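Secretion activator protein, hypothetical (Brucella abortus bv. 1 str. 9-941, PDB 7DNP) is probably a peptidoglycan-cleaving muramidase of the GH108 family, an autolysin of the type IV secretion system that binds a muramyl glycopeptide fragment. Local coordinates at residues A[3-6]-A[7-11]; A[95-98]-A[99-103]; A[117-120]-A[121-125]; A[141-145]-A[146-150]; A[156-159]-A[160-163]. All blocks are in the same frame, centred on the assembly; numbering follows the deposited sequence.

Contact 1 of 5, residues A[3-6]-A[7-11]; sequences KGTF and AKAMP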
# COMPACT_ATOMS: atom_id res chain seq x y z
N LYS A 3 7.16 -13.85 -1.39
CA LYS A 3 6.37 -14.12 -2.58
C LYS A 3 4.94 -14.53 -2.23
O LYS A 3 3.98 -14.08 -2.86
CB LYS A 3 7.04 -15.21 -3.42
CG LYS A 3 6.15 -15.82 -4.50
CD LYS A 3 6.88 -16.95 -5.23
CE LYS A 3 5.99 -17.60 -6.28
NZ LYS A 3 6.72 -18.70 -6.99
N GLY A 4 4.78 -15.39 -1.22
CA GLY A 4 3.48 -15.94 -0.88
C GLY A 4 2.53 -14.97 -0.21
O GLY A 4 1.36 -15.31 -0.03
N THR A 5 2.99 -13.77 0.16
CA THR A 5 2.12 -12.83 0.85
C THR A 5 1.08 -12.24 -0.10
O THR A 5 -0.05 -11.94 0.33
CB THR A 5 2.94 -11.72 1.50
OG1 THR A 5 3.93 -12.30 2.35
CG2 THR A 5 2.04 -10.79 2.32
N PHE A 6 1.42 -12.07 -1.38
CA PHE A 6 0.50 -11.39 -2.30
C PHE A 6 -0.82 -12.15 -2.41
O PHE A 6 -1.90 -11.55 -2.30
CB PHE A 6 1.17 -11.23 -3.67
CG PHE A 6 0.42 -10.32 -4.59
CD1 PHE A 6 0.38 -8.95 -4.36
CD2 PHE A 6 -0.24 -10.82 -5.71
CE1 PHE A 6 -0.31 -8.10 -5.21
CE2 PHE A 6 -0.92 -9.98 -6.57
CZ PHE A 6 -0.96 -8.62 -6.32
N ALA A 7 -0.75 -13.46 -2.61
CA ALA A 7 -1.96 -14.28 -2.67
C ALA A 7 -2.73 -14.27 -1.36
O ALA A 7 -3.95 -14.46 -1.36
CB ALA A 7 -1.60 -15.72 -3.04
N LYS A 8 -2.05 -14.05 -0.24
CA LYS A 8 -2.73 -14.00 1.05
C LYS A 8 -3.33 -12.63 1.32
O LYS A 8 -4.42 -12.53 1.89
CB LYS A 8 -1.75 -14.36 2.18
CG LYS A 8 -1.48 -15.85 2.34
CD LYS A 8 -0.48 -16.09 3.47
CE LYS A 8 -0.78 -17.38 4.23
NZ LYS A 8 -0.40 -18.59 3.44
N ALA A 9 -2.65 -11.56 0.90
CA ALA A 9 -3.08 -10.22 1.26
C ALA A 9 -4.18 -9.70 0.34
O ALA A 9 -5.13 -9.06 0.80
CB ALA A 9 -1.88 -9.27 1.23
N MET A 10 -4.06 -9.95 -0.97
CA MET A 10 -4.97 -9.31 -1.92
C MET A 10 -6.45 -9.64 -1.71
O MET A 10 -7.28 -8.74 -1.91
CB MET A 10 -4.54 -9.66 -3.35
CG MET A 10 -3.32 -8.90 -3.83
SD MET A 10 -3.34 -7.13 -3.46
CE MET A 10 -4.81 -6.61 -4.36
N PRO A 11 -6.85 -10.86 -1.32
CA PRO A 11 -8.27 -11.07 -1.01
C PRO A 11 -8.78 -10.13 0.07
O PRO A 11 -9.92 -9.65 -0.02
CB PRO A 11 -8.33 -12.54 -0.58
CG PRO A 11 -7.20 -13.17 -1.30
CD PRO A 11 -6.11 -12.14 -1.31
O HOH W 1 1.51 -14.88 -3.59
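The ring of Phe-6 lies under the side chain of Met-10, one helical turn further along. The methylene CG of Met-10 does the touching: it sits 3.5 Å from the centroid of the Phe-6 ring and 17° off the ring normal, a CH-pi contact over the face. It is displaced toward the rim on the side of CE1 and CZ, and CG of Met-10 is 3.4 Å from CE1 of Phe-6. The sulfur follows at a slant, with Met-10 SD 4.3 Å from the ring centroid, which makes this a Met-aromatic pair as well. With CG of Phe-6 anti to its own nitrogen (chi1 -168°), the ring is thrown forward along the helix, where the twice-bent methionine chain meets it.

Behind the side chains, the first turn of helix 5-17 closes by backbone bonds. The amide of Ala-9 reaches O of Thr-5 at 2.7 Å, and N of Met-10 reaches O of Phe-6 at 3.0 Å along a nearly straight N-H path of 167°. A water bridges the start of the helix, donating a hydrogen bond to Lys-3 O at 2.7 Å and accepting one from Ala-7 N at 2.8 Å. The helix packs against helix 58-70, where Phe-6 meets the ring of Trp-70, while the hydroxyl of Thr-5 is bonded to Asp-83. Carbon and sulfur thus serve the side turned to helix 58-70, while between Lys-3 O and Ala-7 N, where a direct i to i+4 bond would come, a water is inserted and serves both.

Contact 2 of 5, residues A[95-98]-A[99-103]; sequences PARA and VKMLQ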
# COMPACT_ATOMS: atom_id res chain seq x y z
N PRO A 95 3.48 4.07 -4.13
CA PRO A 95 4.66 3.28 -3.77
C PRO A 95 5.86 4.12 -3.37
O PRO A 95 6.65 3.68 -2.52
CB PRO A 95 4.96 2.48 -5.05
CG PRO A 95 3.72 2.56 -5.86
CD PRO A 95 3.07 3.85 -5.52
N ALA A 96 6.03 5.30 -3.96
CA ALA A 96 7.19 6.12 -3.63
C ALA A 96 7.14 6.60 -2.18
O ALA A 96 8.12 6.50 -1.45
CB ALA A 96 7.29 7.31 -4.59
N ARG A 97 5.98 7.11 -1.75
CA ARG A 97 5.85 7.60 -0.38
C ARG A 97 5.98 6.47 0.63
O ARG A 97 6.57 6.65 1.70
CB ARG A 97 4.51 8.32 -0.22
CG ARG A 97 4.10 8.59 1.23
CD ARG A 97 5.02 9.59 1.91
NE ARG A 97 5.36 10.70 1.03
CZ ARG A 97 6.51 11.37 1.08
NH1 ARG A 97 7.43 11.05 1.98
NH2 ARG A 97 6.73 12.36 0.23
N ALA A 98 5.44 5.29 0.31
CA ALA A 98 5.56 4.16 1.22
C ALA A 98 7.01 3.72 1.37
O ALA A 98 7.50 3.51 2.48
CB ALA A 98 4.68 3.00 0.74
N VAL A 99 7.73 3.61 0.24
CA VAL A 99 9.12 3.18 0.29
C VAL A 99 9.99 4.24 0.96
O VAL A 99 10.93 3.92 1.69
CB VAL A 99 9.62 2.83 -1.13
CG1 VAL A 99 11.13 2.57 -1.12
CG2 VAL A 99 8.90 1.60 -1.65
N LYS A 100 9.69 5.53 0.72
CA LYS A 100 10.43 6.60 1.39
C LYS A 100 10.30 6.49 2.91
O LYS A 100 11.27 6.70 3.64
CB LYS A 100 9.93 7.96 0.91
CG LYS A 100 10.47 8.39 -0.44
CD LYS A 100 9.85 9.72 -0.88
CE LYS A 100 10.35 10.13 -2.25
NZ LYS A 100 10.04 11.56 -2.55
N MET A 101 9.10 6.16 3.40
CA MET A 101 8.91 6.03 4.84
C MET A 101 9.58 4.77 5.37
O MET A 101 10.12 4.78 6.49
CB MET A 101 7.41 6.02 5.17
CG MET A 101 7.08 6.65 6.52
SD MET A 101 7.44 8.42 6.59
CE MET A 101 6.72 8.98 5.05
N LEU A 102 9.56 3.68 4.60
CA LEU A 102 10.30 2.49 5.00
C LEU A 102 11.79 2.79 5.07
O LEU A 102 12.49 2.31 5.97
CB LEU A 102 10.03 1.34 4.03
CG LEU A 102 10.88 0.09 4.24
CD1 LEU A 102 10.50 -0.61 5.54
CD2 LEU A 102 10.77 -0.87 3.06
N GLN A 103 12.29 3.60 4.12
CA GLN A 103 13.70 3.98 4.13
C GLN A 103 14.02 4.86 5.34
O GLN A 103 15.07 4.70 5.97
CB GLN A 103 14.04 4.69 2.82
CG GLN A 103 14.11 3.71 1.63
CD GLN A 103 14.05 4.38 0.26
OE1 GLN A 103 13.38 5.40 0.07
NE2 GLN A 103 14.74 3.79 -0.71
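This is an intrahelical contact at the start of helix 95-106, where Arg-97 meets the side chains three and four residues on, Lys-100 and Met-101. The helix is packed between helix 82-93 and helix 127-142, and the Arg-97 side chain bends forward along the helix surface, toward the next turn, rather than reaching straight out. The turn at chi2 (67°) brings its CD to 3.6 Å from the terminal methyl CE of Met-101, and a second at chi3 sets the guanidinium beside the same methyl. That methyl lies at the guanidinium edge, near its plane, with CE 3.8 Å from NH1 of Arg-97. Lys-100 comes from another direction: its extended chain crosses over one face of the guanidinium, and CD is 4.0 Å from Arg-97 NH1. Beyond that the two cationic ends come fairly near, NH2 of Arg-97 standing 4.4 Å from NZ of Lys-100, so some mutual repulsion is likely.

Regular alpha-helical bonding sets this spacing. Four consecutive i to i+4 bonds span the two segments, among them Lys-100 N to Ala-96 O at 2.8 Å and Leu-102 N to Ala-98 O at 3.0 Å. Pro-95, in the first turn, offers its carbonyl to Val-99 N, and CG2 of Val-99 settles 3.2 Å from that same Pro-95 O. In the predicted peptidoglycan-binding region the inward-facing residues have a different task: Ala-98 and Met-101 rest on Phe-89 of helix 82-93, and Leu-102 on Ile-130 of helix 127-142. Arg-97 borders both settings, its CD lying on Trp-141, and its side chain also touching Phe-89.

Contact 3 of 5, residues A[117-120]-A[121-125]; sequences KTLA and AVRKM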
# COMPACT_ATOMS: atom_id res chain seq x y z
N LYS A 117 21.01 -0.91 -0.83
CA LYS A 117 21.19 -0.34 0.51
C LYS A 117 19.93 -0.47 1.34
O LYS A 117 20.01 -0.66 2.57
CB LYS A 117 21.61 1.13 0.42
CG LYS A 117 22.96 1.35 -0.24
CD LYS A 117 23.75 2.42 0.46
CE LYS A 117 25.22 2.36 0.08
NZ LYS A 117 25.75 3.71 -0.25
N THR A 118 18.76 -0.36 0.71
CA THR A 118 17.51 -0.50 1.46
C THR A 118 17.31 -1.94 1.92
O THR A 118 16.96 -2.19 3.07
CB THR A 118 16.32 -0.03 0.62
OG1 THR A 118 16.52 1.34 0.25
CG2 THR A 118 15.04 -0.14 1.42
N LEU A 119 17.53 -2.90 1.01
CA LEU A 119 17.37 -4.31 1.37
C LEU A 119 18.32 -4.70 2.50
O LEU A 119 17.93 -5.45 3.40
CB LEU A 119 17.61 -5.20 0.15
CG LEU A 119 16.56 -5.25 -0.96
CD1 LEU A 119 17.11 -6.05 -2.13
CD2 LEU A 119 15.27 -5.85 -0.46
N ALA A 120 19.56 -4.21 2.45
CA ALA A 120 20.52 -4.54 3.50
C ALA A 120 20.06 -4.02 4.86
O ALA A 120 20.11 -4.75 5.86
CB ALA A 120 21.90 -3.99 3.15
N ALA A 121 19.60 -2.77 4.90
CA ALA A 121 19.16 -2.18 6.16
C ALA A 121 17.88 -2.82 6.68
O ALA A 121 17.70 -2.95 7.90
CB ALA A 121 18.97 -0.67 5.99
N VAL A 122 16.97 -3.20 5.78
CA VAL A 122 15.76 -3.89 6.21
C VAL A 122 16.11 -5.23 6.85
O VAL A 122 15.57 -5.58 7.91
CB VAL A 122 14.80 -4.07 5.02
CG1 VAL A 122 13.71 -5.07 5.37
CG2 VAL A 122 14.19 -2.74 4.62
N ARG A 123 17.02 -5.98 6.25
CA ARG A 123 17.36 -7.30 6.76
C ARG A 123 18.26 -7.25 7.99
O ARG A 123 18.51 -8.31 8.59
CB ARG A 123 18.02 -8.13 5.65
CG ARG A 123 16.99 -8.65 4.66
CD ARG A 123 17.57 -8.94 3.29
NE ARG A 123 16.49 -9.21 2.34
CZ ARG A 123 16.66 -9.53 1.06
NH1 ARG A 123 17.89 -9.64 0.57
NH2 ARG A 123 15.61 -9.75 0.29
N LYS A 124 18.72 -6.08 8.40
CA LYS A 124 19.48 -5.93 9.64
C LYS A 124 18.60 -5.62 10.85
O LYS A 124 19.10 -5.60 11.97
CB LYS A 124 20.53 -4.82 9.50
CG LYS A 124 21.71 -5.19 8.62
CD LYS A 124 22.57 -3.97 8.34
CE LYS A 124 23.79 -4.33 7.49
NZ LYS A 124 24.66 -3.15 7.23
N MET A 125 17.30 -5.39 10.64
CA MET A 125 16.38 -5.05 11.71
C MET A 125 15.33 -6.14 11.87
O MET A 125 15.07 -6.92 10.95
CB MET A 125 15.67 -3.72 11.44
CG MET A 125 16.57 -2.50 11.47
SD MET A 125 15.61 -1.00 11.16
CE MET A 125 14.36 -1.12 12.44
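Leu-119 and Arg-123 run side by side and point the same way, an i to i+4 pair on the short helix 116-123 of the predicted peptidoglycan-binding region. The methyl CD2 of Leu-119 lies over one face of the Arg-123 guanidinium, about 4.0 Å above its plane and toward the rim, nearest to NH2. The arginine is extended from CG to NE, and its first torsion (chi1 -77°) swings the chain back past the preceding turn, leaving CD 3.5 Å from Leu-119 O. The far end of the arginine is held from outside the helix, where NH2 donates to the carbonyl of Asp-77.

A second pair points into the protein. CG2 of Thr-118 faces CG2 of Val-122 at 4.2 Å, and Val-122 continues inward onto Val-106 and Ile-130, while the Thr-118 hydroxyl bonds to Gln-103 of helix 95-106. Underneath, Val-122 N bonds to Thr-118 O at 2.9 Å and Arg-123 N to Leu-119 O at 3.0 Å. Near the end of the helix Lys-124 folds its chain back in the same sense as Arg-123, and its CG passes 3.2 Å from Ala-120 O.

Contact 4 of 5, residues A[141-145]-A[146-150]; sequences WLKGL and GTFST. With H9U ((2R)-2-[[(2S)-2-[[(2R)-2-[(2R,3S,4R,5R,6S)-5-acetamido-3-[(2S,3R,4R,5S,6R)-3-acetamido-6-(hydroxymethyl)-4,5-bis(oxidanyl)oxan-2-yl]oxy-2-(hydroxymethyl)-6-oxidanyl-oxan-4-yl]oxypropanoyl]amino]propanoyl]amino]pentanedioic acid), chain B.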
# COMPACT_ATOMS: atom_id res chain seq x y z
N TRP A 141 2.70 10.81 9.50
CA TRP A 141 2.69 11.53 8.23
C TRP A 141 1.27 11.90 7.81
O TRP A 141 1.05 13.00 7.30
CB TRP A 141 3.37 10.69 7.14
CG TRP A 141 3.32 11.32 5.78
CD1 TRP A 141 4.10 12.34 5.31
CD2 TRP A 141 2.43 10.97 4.72
NE1 TRP A 141 3.75 12.64 4.02
CE2 TRP A 141 2.72 11.82 3.63
CE3 TRP A 141 1.41 10.02 4.58
CZ2 TRP A 141 2.04 11.75 2.42
CZ3 TRP A 141 0.73 9.95 3.37
CH2 TRP A 141 1.04 10.81 2.31
N LEU A 142 0.30 11.01 8.03
CA LEU A 142 -1.07 11.31 7.66
C LEU A 142 -1.63 12.49 8.45
O LEU A 142 -2.44 13.26 7.93
CB LEU A 142 -1.96 10.08 7.85
CG LEU A 142 -1.71 8.90 6.91
CD1 LEU A 142 -2.41 7.64 7.40
CD2 LEU A 142 -2.15 9.24 5.49
N LYS A 143 -1.20 12.64 9.71
CA LYS A 143 -1.70 13.72 10.55
C LYS A 143 -1.26 15.10 10.06
O LYS A 143 -1.86 16.10 10.46
CB LYS A 143 -1.24 13.52 12.00
CG LYS A 143 -1.94 12.37 12.70
CD LYS A 143 -1.31 12.09 14.06
CE LYS A 143 -1.91 10.84 14.69
NZ LYS A 143 -1.17 10.44 15.92
N GLY A 144 -0.25 15.17 9.20
CA GLY A 144 0.14 16.42 8.59
C GLY A 144 -0.65 16.83 7.37
O GLY A 144 -0.46 17.95 6.87
N LEU A 145 -1.53 15.97 6.86
CA LEU A 145 -2.33 16.31 5.69
C LEU A 145 -3.58 17.08 6.09
O LEU A 145 -4.18 16.83 7.14
CB LEU A 145 -2.73 15.05 4.93
CG LEU A 145 -1.59 14.13 4.47
CD1 LEU A 145 -2.17 12.85 3.86
CD2 LEU A 145 -0.68 14.84 3.49
N GLY A 146 -3.98 18.01 5.23
CA GLY A 146 -5.22 18.73 5.46
C GLY A 146 -6.43 17.82 5.52
O GLY A 146 -7.38 18.08 6.26
N THR A 147 -6.40 16.72 4.76
CA THR A 147 -7.52 15.79 4.71
C THR A 147 -7.67 14.96 5.97
O THR A 147 -8.67 14.25 6.11
CB THR A 147 -7.36 14.85 3.51
OG1 THR A 147 -6.00 14.42 3.43
CG2 THR A 147 -7.76 15.55 2.22
N PHE A 148 -6.70 15.02 6.90
CA PHE A 148 -6.82 14.22 8.11
C PHE A 148 -8.03 14.63 8.95
O PHE A 148 -8.60 13.80 9.65
CB PHE A 148 -5.54 14.31 8.94
CG PHE A 148 -5.45 13.27 10.02
CD1 PHE A 148 -4.88 12.02 9.76
CD2 PHE A 148 -5.93 13.52 11.30
CE1 PHE A 148 -4.81 11.06 10.75
CE2 PHE A 148 -5.86 12.56 12.29
CZ PHE A 148 -5.30 11.32 12.02
N SER A 149 -8.45 15.90 8.87
CA SER A 149 -9.61 16.31 9.65
C SER A 149 -10.88 15.59 9.18
O SER A 149 -11.80 15.39 9.97
CB SER A 149 -9.80 17.83 9.59
OG SER A 149 -10.15 18.26 8.29
N THR A 150 -10.92 15.17 7.92
CA THR A 150 -12.08 14.46 7.40
C THR A 150 -11.91 12.94 7.49
O THR A 150 -12.84 12.24 7.90
CB THR A 150 -12.34 14.88 5.95
OG1 THR A 150 -12.67 16.27 5.91
CG2 THR A 150 -13.49 14.07 5.35
C22 H9U B . -6.47 5.99 -2.55
C24 H9U B . -7.98 6.95 -0.88
C26 H9U B . -7.40 4.77 -2.65
C28 H9U B . -8.96 5.79 -1.08
C23 H9U B . -7.18 7.21 -2.09
C25 H9U B . -4.51 6.32 -3.84
C27 H9U B . -3.91 5.65 -5.10
C29 H9U B . -2.44 5.87 -5.16
C30 H9U B . -2.09 7.30 -5.05
C31 H9U B . -2.65 7.87 -3.74
C32 H9U B . -6.46 9.58 -1.85
C33 H9U B . -6.60 3.52 -2.81
C34 H9U B . -2.25 9.30 -3.56
C35 H9U B . -8.68 8.60 0.91
C36 H9U B . -5.67 10.23 -0.73
C37 H9U B . -4.79 3.37 -6.05
C38 H9U B . -6.10 10.20 -3.19
C39 H9U B . -3.98 9.98 1.14
C40 H9U B . -9.50 9.81 1.37
C41 H9U B . -4.94 1.87 -5.81
C42 H9U B . -2.72 10.54 0.51
C43 H9U B . -1.56 12.49 -0.65
C44 H9U B . -3.60 8.91 2.15
C45 H9U B . -1.69 12.36 -2.16
C46 H9U B . -1.48 13.98 -0.31
C47 H9U B . -0.03 14.47 -0.34
C48 H9U B . 0.07 15.94 0.04
N18 H9U B . -8.78 8.13 -0.45
N19 H9U B . -4.14 4.17 -5.02
N20 H9U B . -4.76 9.39 0.07
N21 H9U B . -2.74 11.91 -0.02
O01 H9U B . -5.90 6.25 -3.86
O02 H9U B . -8.25 4.57 -1.46
O03 H9U B . -4.11 7.73 -3.74
O04 H9U B . -6.12 8.21 -1.81
O05 H9U B . -9.85 6.11 -2.07
O06 H9U B . -1.90 5.32 -6.42
O07 H9U B . -0.65 7.44 -5.04
O08 H9U B . -7.51 2.45 -2.76
O09 H9U B . -2.76 10.06 -4.62
O10 H9U B . -7.97 8.06 1.68
O11 H9U B . -5.78 11.39 -0.49
O12 H9U B . -5.19 3.85 -7.07
O13 H9U B . -1.74 9.86 0.44
O14 H9U B . -0.66 12.16 -2.86
O15 H9U B . -2.83 12.45 -2.70
O16 H9U B . -0.98 16.57 0.35
O17 H9U B . 1.19 16.52 0.05
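Phe-148 packs its ring against Lys-143 and Leu-142, and this is the tight part of the connection between helix 127-142 and helix 148-170. The methylene CG of Lys-143 lies over one face of the ring, 3.8 Å from its centroid and 21° off the normal, a CH-pi contact displaced toward CZ and CE1. Lysine and phenylalanine run side by side in the same direction, for CG of Phe-148 is anti to its backbone N (chi1 -166°) and the ring folds back over the preceding loop. The ring atom CD1 of Phe-148 also comes within 3.3 Å of the carbonyl O of Leu-142, and within 4.0 Å of Leu-142 CB.

Two successive type I beta turns, 142-145 and 145-148, carry the chain round. The second is closed by Phe-148 N bonding to Leu-145 O at 3.1 Å; the donor stands well above the carbonyl plane, off the lone pairs. Here the contact slackens: Gly-144 and Gly-146 are exposed and bring no side chain, and the hydroxyl of Thr-147 merely brushes CB of Leu-145.

Another flank lines the ligand pocket. CD2 of Leu-145 is 3.6 Å from O16 of the bound disaccharide dipeptide, a GlcNAc-MurNAc peptidoglycan fragment, CD2 of Leu-142 meets its methyl C44 at 3.7 Å, and the Trp-141 ring presents its edge to O13. The end of helix 127-142 and the loop after it therefore supply a largely apolar wall to the ligand's peptide portion, while residues elsewhere in the pocket, Trp-155 among them, hydrogen-bond the ligand.

Contact 5 of 5, residues A[156-159]-A[160-163]; sequences TSRV and SRVR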
# COMPACT_ATOMS: atom_id res chain seq x y z
N THR A 156 -6.96 5.98 10.75
CA THR A 156 -6.39 5.38 11.95
C THR A 156 -6.84 3.94 12.11
O THR A 156 -6.03 3.06 12.46
CB THR A 156 -6.77 6.21 13.17
OG1 THR A 156 -6.29 7.55 13.01
CG2 THR A 156 -6.18 5.62 14.44
N SER A 157 -8.11 3.67 11.84
CA SER A 157 -8.63 2.31 11.94
C SER A 157 -8.02 1.41 10.87
O SER A 157 -7.71 0.24 11.13
CB SER A 157 -10.15 2.33 11.85
OG SER A 157 -10.70 1.03 11.81
N ARG A 158 -7.81 1.95 9.66
CA ARG A 158 -7.19 1.18 8.59
C ARG A 158 -5.77 0.77 8.96
O ARG A 158 -5.38 -0.39 8.77
CB ARG A 158 -7.20 1.99 7.29
CG ARG A 158 -6.34 1.40 6.19
CD ARG A 158 -6.46 2.19 4.90
NE ARG A 158 -5.79 1.52 3.79
CZ ARG A 158 -6.10 1.70 2.51
NH1 ARG A 158 -7.07 2.54 2.17
NH2 ARG A 158 -5.43 1.05 1.56
N VAL A 159 -4.98 1.71 9.49
CA VAL A 159 -3.59 1.39 9.84
C VAL A 159 -3.55 0.34 10.93
O VAL A 159 -2.72 -0.58 10.90
CB VAL A 159 -2.83 2.67 10.25
CG1 VAL A 159 -1.40 2.32 10.67
CG2 VAL A 159 -2.81 3.67 9.11
N SER A 160 -4.46 0.44 11.91
CA SER A 160 -4.50 -0.54 12.99
C SER A 160 -4.74 -1.95 12.45
O SER A 160 -4.10 -2.91 12.88
CB SER A 160 -5.57 -0.16 14.00
OG SER A 160 -5.60 -1.08 15.08
N ARG A 161 -5.67 -2.09 11.50
CA ARG A 161 -5.96 -3.40 10.94
C ARG A 161 -4.79 -3.92 10.10
O ARG A 161 -4.49 -5.12 10.11
CB ARG A 161 -7.23 -3.35 10.09
CG ARG A 161 -7.77 -4.72 9.74
CD ARG A 161 -8.38 -4.74 8.34
NE ARG A 161 -9.16 -3.54 8.05
CZ ARG A 161 -8.85 -2.66 7.10
NH1 ARG A 161 -7.78 -2.85 6.35
NH2 ARG A 161 -9.62 -1.59 6.91
N VAL A 162 -4.13 -3.02 9.37
CA VAL A 162 -2.95 -3.39 8.59
C VAL A 162 -1.81 -3.84 9.51
O VAL A 162 -1.14 -4.84 9.24
CB VAL A 162 -2.53 -2.22 7.69
CG1 VAL A 162 -1.14 -2.46 7.08
CG2 VAL A 162 -3.57 -1.98 6.62
N ARG A 163 -1.58 -3.09 10.59
CA ARG A 163 -0.51 -3.45 11.52
C ARG A 163 -0.74 -4.84 12.11
O ARG A 163 0.19 -5.63 12.22
CB ARG A 163 -0.42 -2.41 12.64
CG ARG A 163 0.69 -2.67 13.64
CD ARG A 163 0.50 -1.86 14.92
NE ARG A 163 0.32 -0.44 14.65
CZ ARG A 163 1.27 0.48 14.82
NH1 ARG A 163 2.46 0.13 15.28
NH2 ARG A 163 1.03 1.76 14.54
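The guanidinium of Arg-161 curls back over the preceding turn, so that one face looks onto the backbone of Arg-158: NH2 of Arg-161 lies 4.0 Å from Arg-158 CA, and O of Arg-158 sits above the plane toward its rim. Bends at chi2 and chi3 (-41°) fold the chain to that place. The guanidinium of Arg-158 does not join it in a stack. Its extended chain carries it elsewhere, and the nearest charged atoms, NE of Arg-158 and NH1 of Arg-161, are 5.4 Å apart.

Each arginine has an acid of its own outside residues 156-163: Arg-158 pairs with Asp-88, Arg-161 with Asp-16, and Arg-163, on a different side of the helix, with Asp-136. Those outside partners tie helix 148-170 to three other helices, 82-93, 5-17 and 127-142. Between them the backbone is ordinary alpha helix, with Val-162 N bonding to Arg-158 O at 3.0 Å and Arg-163 N to Val-159 O at 2.8 Å. Val-162 sets its CG2 3.2 Å from Arg-158 O, and Val-159 turns away to pack on Cys-135. The side chain of Arg-158 also approaches the bound ligand, to about 4 Å at the nearest atoms. With an aspartate set against each of the three, the positive charges are probably well balanced, and the mutual repulsion of Arg-158 and Arg-161 should be largely offset.

How the contacts relate
All five contacts are local, within a helix or across a helix-to-helix loop, yet their settings differ. Contact 4 lies at the surface and partly lines the ligand pocket; the others are partly buried. Contacts 2 and 3 adjoin through the probable hydrogen bond of Gln-103 to Thr-118, and contact 2 reaches contact 4 where Arg-97 and Met-101 pack on Trp-141. Contacts 4 and 5 share helix 148-170, but one relies on apolar cover and the other on arginines paired with acids. Contact 1, on the first helix, touches none of the rest; its centre lies about 29 Å from that of contact 4, across the chain's centre.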